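Local structure of hemerythrin HHE cation binding domain protein (Mycobacterium kansasii, 6TYJ) at residues 64-76 with 117-131. The protein binds zinc and iron ions within a helical bundle of the hemerythrin HHE type. Sequence-based numbering, arbitrary orientation.
Sequences PALSAATKLIAVA and EEERDMIPAPPEVKI. With ZN (zinc ion), chain B.
Leu-66, Leu-72 and Met-122 form the heart of an apolar contact at one end of the helical bundle, where the turn joining helices 38-65 and 70-91 meets the proline-rich loop that leaves helix 100-121. No direct hydrogen bond crosses it; the two segments meet through van der Waals packing and one bridging water. Met-122, long and flexible, bends at chi2 (-71°) and again at chi3, which lays SD against Leu-72 CB at 3.7 Å and brings CE within 3.6 Å of Ile-73 CD1, with Leu-66 CD2 also touching CE. Branched Leu-66 serves several neighbours at once: CG and CD1 lie against Ala-125, while CD2 reaches Met-122 and sits 3.7 Å from Pro-126 CD, the leucine and proline side chains crossing nearly at right angles. The rigid ring of Pro-126 presents CG to Leu-72 CD1 (3.8 Å) and to the small Ala-69 CB, while beta-branched Val-129 sets CG2 over the Leu-66 backbone. Toward the metal centre the contact turns polar: the water donates to both Leu-72 O (2.9 Å) and Glu-117 OE2 (2.7 Å). Next in sequence, extended Glu-118 reaches inward, and its OE2 binds zinc at 2.2 Å. His-20, His-54, Glu-58 and His-114 complete this site, the histidine- and carboxylate-ligated metal centre of a hemerythrin-like helical bundle.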
loop_
_atom_site.group_PDB
_atom_site.type_symbol
_atom_site.label_atom_id
_atom_site.label_comp_id
_atom_site.label_asym_id
_atom_site.label_seq_id
_atom_site.Cartn_x
_atom_site.Cartn_y
_atom_site.Cartn_z
ATOM N N PRO A 64 14.118 -1.600 -5.247
ATOM C CA PRO A 64 15.409 -2.112 -5.730
ATOM C C PRO A 64 16.054 -1.199 -6.760
ATOM O O PRO A 64 17.292 -1.057 -6.772
ATOM C CB PRO A 64 15.034 -3.492 -6.299
ATOM C CG PRO A 64 13.889 -3.928 -5.388
ATOM C CD PRO A 64 13.077 -2.655 -5.208
ATOM N N ALA A 65 15.245 -0.581 -7.630
ATOM C CA ALA A 65 15.759 0.367 -8.610
ATOM C C ALA A 65 16.373 1.583 -7.941
ATOM O O ALA A 65 17.255 2.248 -8.515
ATOM C CB ALA A 65 14.641 0.807 -9.554
ATOM N N LEU A 66 15.925 1.883 -6.730
ATOM C CA LEU A 66 16.391 3.023 -5.967
ATOM C C LEU A 66 17.406 2.627 -4.896
ATOM O O LEU A 66 17.658 3.415 -3.981
ATOM C CB LEU A 66 15.199 3.739 -5.327
ATOM C CG LEU A 66 14.515 4.803 -6.201
ATOM C CD1 LEU A 66 13.924 4.239 -7.492
ATOM C CD2 LEU A 66 13.469 5.579 -5.404
ATOM N N SER A 67 18.018 1.435 -5.014
ATOM C CA SER A 67 18.828 0.910 -3.920
ATOM C C SER A 67 20.038 1.780 -3.585
ATOM O O SER A 67 20.570 1.672 -2.476
ATOM C CB SER A 67 19.284 -0.519 -4.236
ATOM O OG SER A 67 20.071 -0.530 -5.411
ATOM N N ALA A 68 20.470 2.674 -4.491
ATOM C CA ALA A 68 21.630 3.491 -4.177
ATOM C C ALA A 68 21.374 4.450 -3.019
ATOM O O ALA A 68 22.335 4.942 -2.414
ATOM C CB ALA A 68 22.101 4.268 -5.418
ATOM N N ALA A 69 20.112 4.718 -2.699
ATOM C CA ALA A 69 19.767 5.611 -1.595
ATOM C C ALA A 69 19.600 4.797 -0.306
ATOM O O ALA A 69 18.495 4.606 0.209
ATOM C CB ALA A 69 18.497 6.373 -1.941
ATOM N N THR A 70 20.732 4.313 0.227
ATOM C CA THR A 70 20.648 3.220 1.199
ATOM C C THR A 70 19.897 3.639 2.462
ATOM O O THR A 70 19.099 2.856 2.983
ATOM C CB THR A 70 22.030 2.666 1.571
ATOM O OG1 THR A 70 22.801 3.650 2.256
ATOM C CG2 THR A 70 22.769 2.200 0.335
ATOM N N LYS A 71 20.146 4.852 2.979
ATOM C CA LYS A 71 19.454 5.260 4.203
ATOM C C LYS A 71 17.959 5.408 3.963
ATOM O O LYS A 71 17.140 4.986 4.796
ATOM C CB LYS A 71 20.031 6.571 4.755
ATOM C CG LYS A 71 19.537 6.918 6.158
ATOM C CD LYS A 71 20.217 8.160 6.706
ATOM C CE LYS A 71 19.414 9.403 6.386
ATOM N NZ LYS A 71 19.772 10.540 7.290
ATOM N N LEU A 72 17.576 6.031 2.852
ATOM C CA LEU A 72 16.152 6.237 2.609
ATOM C C LEU A 72 15.452 4.926 2.270
ATOM O O LEU A 72 14.239 4.789 2.512
ATOM C CB LEU A 72 15.950 7.273 1.507
ATOM C CG LEU A 72 16.178 8.723 1.935
ATOM C CD1 LEU A 72 16.231 9.624 0.710
ATOM C CD2 LEU A 72 15.096 9.189 2.921
ATOM N N ILE A 73 16.191 3.961 1.711
ATOM C CA ILE A 73 15.638 2.636 1.487
ATOM C C ILE A 73 15.348 1.954 2.813
ATOM O O ILE A 73 14.280 1.360 3.003
ATOM C CB ILE A 73 16.590 1.796 0.621
ATOM C CG1 ILE A 73 16.585 2.340 -0.804
ATOM C CG2 ILE A 73 16.159 0.373 0.671
ATOM C CD1 ILE A 73 15.361 1.957 -1.613
ATOM N N ALA A 74 16.274 2.058 3.758
ATOM C CA ALA A 74 16.038 1.490 5.077
ATOM C C ALA A 74 14.799 2.104 5.710
ATOM O O ALA A 74 13.971 1.395 6.292
ATOM C CB ALA A 74 17.244 1.732 5.971
ATOM N N VAL A 75 14.678 3.428 5.622
ATOM C CA VAL A 75 13.518 4.112 6.208
ATOM C C VAL A 75 12.231 3.655 5.538
ATOM O O VAL A 75 11.226 3.382 6.210
ATOM C CB VAL A 75 13.704 5.625 6.089
ATOM C CG1 VAL A 75 12.397 6.324 6.474
ATOM C CG2 VAL A 75 14.842 6.074 6.973
ATOM N N ALA A 76 12.256 3.527 4.202
ATOM C CA ALA A 76 11.090 3.099 3.444
ATOM C C ALA A 76 10.585 1.748 3.917
ATOM O O ALA A 76 9.378 1.552 4.126
ATOM C CB ALA A 76 11.449 3.017 1.961
ATOM N N GLU A 117 5.311 10.482 3.239
ATOM C CA GLU A 117 6.757 10.405 3.428
ATOM C C GLU A 117 7.443 9.928 2.151
ATOM O O GLU A 117 8.506 10.436 1.780
ATOM C CB GLU A 117 7.107 9.470 4.593
ATOM C CG GLU A 117 8.623 9.443 4.975
ATOM C CD GLU A 117 9.445 8.355 4.254
ATOM O OE1 GLU A 117 8.912 7.253 3.970
ATOM O OE2 GLU A 117 10.641 8.603 3.979
ATOM N N GLU A 118 6.827 8.971 1.461
ATOM C CA GLU A 118 7.391 8.493 0.208
ATOM C C GLU A 118 7.386 9.581 -0.857
ATOM O O GLU A 118 8.362 9.743 -1.599
ATOM C CB GLU A 118 6.595 7.277 -0.261
ATOM C CG GLU A 118 7.245 6.543 -1.425
ATOM C CD GLU A 118 6.393 5.397 -1.902
ATOM O OE1 GLU A 118 6.877 4.667 -2.814
ATOM O OE2 GLU A 118 5.264 5.251 -1.361
ATOM N N GLU A 119 6.288 10.334 -0.967
ATOM C CA GLU A 119 6.244 11.365 -1.995
ATOM C C GLU A 119 7.121 12.569 -1.660
ATOM O O GLU A 119 7.432 13.359 -2.561
ATOM C CB GLU A 119 4.786 11.774 -2.239
ATOM C CG GLU A 119 4.001 10.651 -2.897
ATOM C CD GLU A 119 2.544 10.970 -3.120
ATOM O OE1 GLU A 119 2.140 12.108 -2.790
ATOM O OE2 GLU A 119 1.813 10.099 -3.640
ATOM N N ARG A 120 7.571 12.693 -0.411
ATOM C CA ARG A 120 8.565 13.699 -0.050
ATOM C C ARG A 120 9.985 13.267 -0.416
ATOM O O ARG A 120 10.766 14.061 -0.959
ATOM C CB ARG A 120 8.488 13.987 1.453
ATOM C CG ARG A 120 9.605 14.916 1.941
ATOM C CD ARG A 120 9.517 15.253 3.433
ATOM N NE ARG A 120 10.156 14.254 4.292
ATOM C CZ ARG A 120 9.513 13.542 5.216
ATOM N NH1 ARG A 120 8.210 13.719 5.408
ATOM N NH2 ARG A 120 10.173 12.659 5.957
ATOM N N ASP A 121 10.333 12.022 -0.091
ATOM C CA ASP A 121 11.710 11.540 -0.050
ATOM C C ASP A 121 12.096 10.669 -1.232
ATOM O O ASP A 121 13.273 10.625 -1.584
ATOM C CB ASP A 121 11.943 10.702 1.215
ATOM C CG ASP A 121 11.950 11.520 2.485
ATOM O OD1 ASP A 121 11.983 12.765 2.406
ATOM O OD2 ASP A 121 11.929 10.900 3.571
ATOM N N MET A 122 11.140 9.945 -1.822
ATOM C CA MET A 122 11.479 8.822 -2.699
ATOM C C MET A 122 10.812 8.867 -4.067
ATOM O O MET A 122 11.141 8.022 -4.914
ATOM C CB MET A 122 11.137 7.483 -2.020
ATOM C CG MET A 122 12.041 7.137 -0.836
ATOM S SD MET A 122 13.706 6.691 -1.360
ATOM C CE MET A 122 13.433 4.961 -1.692
ATOM N N ILE A 123 9.917 9.824 -4.311
ATOM C CA ILE A 123 9.260 10.045 -5.600
ATOM C C ILE A 123 9.345 11.530 -5.935
ATOM O O ILE A 123 8.653 12.339 -5.297
ATOM C CB ILE A 123 7.789 9.594 -5.573
ATOM C CG1 ILE A 123 7.665 8.111 -5.204
ATOM C CG2 ILE A 123 7.097 9.910 -6.917
ATOM C CD1 ILE A 123 6.210 7.677 -4.947
ATOM N N PRO A 124 10.169 11.958 -6.917
ATOM C CA PRO A 124 11.065 11.140 -7.751
ATOM C C PRO A 124 12.233 10.588 -6.973
ATOM O O PRO A 124 12.393 10.896 -5.800
ATOM C CB PRO A 124 11.569 12.116 -8.821
ATOM C CG PRO A 124 10.723 13.320 -8.706
ATOM C CD PRO A 124 10.217 13.376 -7.297
ATOM N N ALA A 125 13.059 9.776 -7.639
ATOM C CA ALA A 125 14.133 9.109 -6.935
ATOM C C ALA A 125 15.086 10.119 -6.303
ATOM O O ALA A 125 15.295 11.220 -6.839
ATOM C CB ALA A 125 14.910 8.196 -7.873
ATOM N N PRO A 126 15.695 9.759 -5.178
ATOM C CA PRO A 126 16.662 10.646 -4.523
ATOM C C PRO A 126 17.884 10.898 -5.394
ATOM O O PRO A 126 18.172 10.148 -6.347
ATOM C CB PRO A 126 17.041 9.877 -3.246
ATOM C CG PRO A 126 15.963 8.918 -3.024
ATOM C CD PRO A 126 15.410 8.556 -4.375
ATOM N N PRO A 127 18.653 11.941 -5.077
ATOM C CA PRO A 127 19.736 12.366 -5.979
ATOM C C PRO A 127 20.803 11.303 -6.241
ATOM O O PRO A 127 21.422 11.322 -7.312
ATOM C CB PRO A 127 20.311 13.591 -5.255
ATOM C CG PRO A 127 19.142 14.151 -4.497
ATOM C CD PRO A 127 18.333 12.962 -4.063
ATOM N N GLU A 128 21.024 10.372 -5.304
ATOM C CA GLU A 128 22.025 9.314 -5.483
ATOM C C GLU A 128 21.648 8.327 -6.574
ATOM O O GLU A 128 22.530 7.610 -7.079
ATOM C CB GLU A 128 22.208 8.528 -4.178
ATOM C CG GLU A 128 22.672 9.326 -2.991
ATOM C CD GLU A 128 21.554 10.149 -2.354
ATOM O OE1 GLU A 128 20.366 9.942 -2.696
ATOM O OE2 GLU A 128 21.876 11.019 -1.517
ATOM N N VAL A 129 20.375 8.263 -6.943
ATOM C CA VAL A 129 19.892 7.273 -7.899
ATOM C C VAL A 129 20.036 7.815 -9.317
ATOM O O VAL A 129 19.509 8.886 -9.637
ATOM C CB VAL A 129 18.439 6.897 -7.607
ATOM C CG1 VAL A 129 17.937 5.955 -8.690
ATOM C CG2 VAL A 129 18.362 6.275 -6.232
ATOM N N LYS A 130 20.723 7.058 -10.167
ATOM C CA LYS A 130 20.886 7.385 -11.580
ATOM C C LYS A 130 19.887 6.511 -12.333
ATOM O O LYS A 130 20.075 5.298 -12.446
ATOM C CB LYS A 130 22.328 7.147 -12.033
ATOM N N ILE A 131 18.797 7.118 -12.807
ATOM C CA ILE A 131 17.775 6.401 -13.563
ATOM C C ILE A 131 17.277 7.308 -14.690
ATOM O O ILE A 131 16.940 8.475 -14.458
ATOM C CB ILE A 131 16.630 5.898 -12.641
ATOM C CG1 ILE A 131 15.623 5.030 -13.414
ATOM C CG2 ILE A 131 15.958 7.040 -11.823
ATOM C CD1 ILE A 131 14.757 4.153 -12.505
HETATM ZN ZN ZN B . 3.621 3.798 -1.621
HETATM O O HOH W 1 12.140 6.815 2.570
#